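Local coordinates for iron-binding protein (PDB 4M7O) that probably binds iron or an iron-containing solute outside the membrane, as a periplasmic-type solute-binding protein of Staphylococcus epidermidis, at residues S226-M231 with T247-V252. Residues are numbered along the deposited sequence; the frame is centred on the assembly and turned at random.
Sequences SDYIEM and TRIETV
Tyr228 and Ile229 of the helical segment 226-231 pack against Ile249 and Thr251 of strand 249-251, within a beta-alpha-beta crossover of the C-terminal lobe of this periplasmic-binding-protein fold. The crossover runs from strand 216-219 through helix 225-234 and the short helix 242-245 to strand 249-251, which pairs in parallel with strand 216-219. The helical segment lies over the strand with an axis separation of 7.9 Å and an angle of 134° between their directions. No hydrogen bond joins the two segments; the contact rests mainly on van der Waals touch between side chains, with one main-chain carbonyl beside the ring.

Tyr228 comes first, pointing its CB toward the strand. That CB meets the methyl CG2 of Thr251 at 3.5 Å, the two side chains passing alongside one another, running opposite ways. Thr251 OG1 is hydrogen-bonded to Lys223 O, just ahead of the helix, so the threonine offers its methyl to the tyrosine and its hydroxyl to the connecting loop. In Tyr228, CG stands anti to the backbone N (chi1 -177°); from there the ring's CD2 lies 3.5 Å from Ile249 CG2. The neighbouring ring atom CE2 is 3.7 Å from that methyl, an oblique approach. CD2 also lies 3.6 Å from the backbone atom Glu250 O. Beyond, the ring touches Leu217 and Ser219 of the adjacent strand, and OH hydrogen-bonds to Glu166 OE1 on strand 162-168, which gives the buried phenol a polar partner and ties the helix to a further strand of the sheet.

Ile229, one residue on and partly exposed, extends the apolar patch across Ile249: its CG1 reaches Ile249 CG2 at 3.8 Å, the same methyl that meets the tyrosine ring.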
loop_
_atom_site.group_PDB
_atom_site.type_symbol
_atom_site.label_atom_id
_atom_site.label_comp_id
_atom_site.label_asym_id
_atom_site.label_seq_id
_atom_site.Cartn_x
_atom_site.Cartn_y
_atom_site.Cartn_z
ATOM N N SER A 226 15.182 5.577 -15.285
ATOM C CA SER A 226 15.953 6.574 -16.026
ATOM C C SER A 226 15.447 7.996 -15.782
ATOM O O SER A 226 16.232 8.942 -15.771
ATOM C CB SER A 226 15.928 6.265 -17.523
ATOM O OG SER A 226 14.599 6.278 -18.025
ATOM N N ASP A 227 14.136 8.142 -15.590
ATOM C CA ASP A 227 13.533 9.455 -15.346
ATOM C C ASP A 227 13.909 10.020 -13.981
ATOM O O ASP A 227 14.207 11.214 -13.854
ATOM C CB ASP A 227 12.005 9.392 -15.475
ATOM C CG ASP A 227 11.538 9.438 -16.920
ATOM O OD1 ASP A 227 12.376 9.256 -17.832
ATOM O OD2 ASP A 227 10.326 9.645 -17.144
ATOM N N TYR A 228 13.891 9.167 -12.962
ATOM C CA TYR A 228 14.268 9.610 -11.627
ATOM C C TYR A 228 15.755 9.922 -11.600
ATOM O O TYR A 228 16.175 10.883 -10.954
ATOM C CB TYR A 228 13.907 8.563 -10.577
ATOM C CG TYR A 228 14.214 8.982 -9.154
ATOM C CD1 TYR A 228 13.778 10.204 -8.655
ATOM C CD2 TYR A 228 14.913 8.146 -8.305
ATOM C CE1 TYR A 228 14.047 10.579 -7.349
ATOM C CE2 TYR A 228 15.191 8.513 -6.999
ATOM C CZ TYR A 228 14.760 9.727 -6.524
ATOM O OH TYR A 228 15.039 10.082 -5.221
ATOM N N ILE A 229 16.538 9.122 -12.323
ATOM C CA ILE A 229 17.973 9.364 -12.445
ATOM C C ILE A 229 18.237 10.728 -13.079
ATOM O O ILE A 229 19.119 11.459 -12.628
ATOM C CB ILE A 229 18.693 8.243 -13.245
ATOM C CG1 ILE A 229 18.712 6.932 -12.454
ATOM C CG2 ILE A 229 20.124 8.631 -13.570
ATOM C CD1 ILE A 229 19.256 5.752 -13.246
ATOM N N GLU A 230 17.459 11.092 -14.100
ATOM C CA GLU A 230 17.664 12.390 -14.748
ATOM C C GLU A 230 17.265 13.559 -13.846
ATOM O O GLU A 230 17.939 14.589 -13.832
ATOM C CB GLU A 230 16.961 12.463 -16.108
ATOM C CG GLU A 230 17.538 11.500 -17.155
ATOM C CD GLU A 230 19.032 11.712 -17.423
ATOM O OE1 GLU A 230 19.433 12.863 -17.698
ATOM O OE2 GLU A 230 19.808 10.729 -17.360
HETATM N N MSE A 231 16.188 13.399 -13.082
HETATM C CA MSE A 231 15.810 14.418 -12.112
HETATM C C MSE A 231 16.922 14.645 -11.093
HETATM O O MSE A 231 17.259 15.784 -10.782
HETATM C CB MSE A 231 14.540 14.010 -11.374
HETATM C CG MSE A 231 13.293 13.975 -12.227
HETATM SE SE MSE A 231 11.834 13.201 -11.175
HETATM C CE MSE A 231 12.185 14.180 -9.516
ATOM N N THR A 247 25.655 5.120 -7.339
ATOM C CA THR A 247 24.582 4.762 -8.265
ATOM C C THR A 247 23.567 3.832 -7.603
ATOM O O THR A 247 23.250 2.769 -8.123
ATOM C CB THR A 247 25.133 4.126 -9.558
ATOM O OG1 THR A 247 26.310 4.831 -9.958
ATOM C CG2 THR A 247 24.111 4.211 -10.675
ATOM N N ARG A 248 23.089 4.230 -6.431
ATOM C CA ARG A 248 22.046 3.482 -5.750
ATOM C C ARG A 248 20.795 4.340 -5.812
ATOM O O ARG A 248 20.310 4.837 -4.790
ATOM C CB ARG A 248 22.434 3.183 -4.300
ATOM C CG ARG A 248 23.785 2.482 -4.127
ATOM C CD ARG A 248 23.791 1.064 -4.674
ATOM N NE ARG A 248 22.671 0.275 -4.163
ATOM C CZ ARG A 248 22.624 -0.281 -2.953
ATOM N NH1 ARG A 248 21.556 -0.979 -2.582
ATOM N NH2 ARG A 248 23.636 -0.138 -2.108
ATOM N N ILE A 249 20.310 4.532 -7.035
ATOM C CA ILE A 249 19.126 5.338 -7.317
ATOM C C ILE A 249 18.075 4.414 -7.908
ATOM O O ILE A 249 18.272 3.876 -9.001
ATOM C CB ILE A 249 19.469 6.433 -8.343
ATOM C CG1 ILE A 249 20.553 7.355 -7.797
ATOM C CG2 ILE A 249 18.256 7.256 -8.721
ATOM C CD1 ILE A 249 21.032 8.354 -8.821
ATOM N N GLU A 250 16.970 4.198 -7.194
ATOM C CA GLU A 250 15.964 3.226 -7.639
ATOM C C GLU A 250 14.566 3.830 -7.614
ATOM O O GLU A 250 14.335 4.853 -6.972
ATOM C CB GLU A 250 15.986 1.972 -6.754
ATOM C CG GLU A 250 17.374 1.404 -6.467
ATOM C CD GLU A 250 17.960 0.628 -7.638
ATOM O OE1 GLU A 250 17.203 0.254 -8.558
ATOM O OE2 GLU A 250 19.189 0.389 -7.634
ATOM N N THR A 251 13.636 3.194 -8.319
ATOM C CA THR A 251 12.250 3.639 -8.295
ATOM C C THR A 251 11.347 2.477 -8.002
ATOM O O THR A 251 11.629 1.340 -8.378
ATOM C CB THR A 251 11.800 4.216 -9.625
ATOM O OG1 THR A 251 11.809 3.180 -10.613
ATOM C CG2 THR A 251 12.728 5.322 -10.046
ATOM N N VAL A 252 10.236 2.774 -7.352
ATOM C CA VAL A 252 9.252 1.746 -7.068
ATOM C C VAL A 252 7.873 2.388 -7.240
ATOM O O VAL A 252 7.764 3.622 -7.198
ATOM C CB VAL A 252 9.525 1.195 -5.654
ATOM C CG1 VAL A 252 8.828 2.031 -4.568
ATOM C CG2 VAL A 252 9.191 -0.255 -5.580
#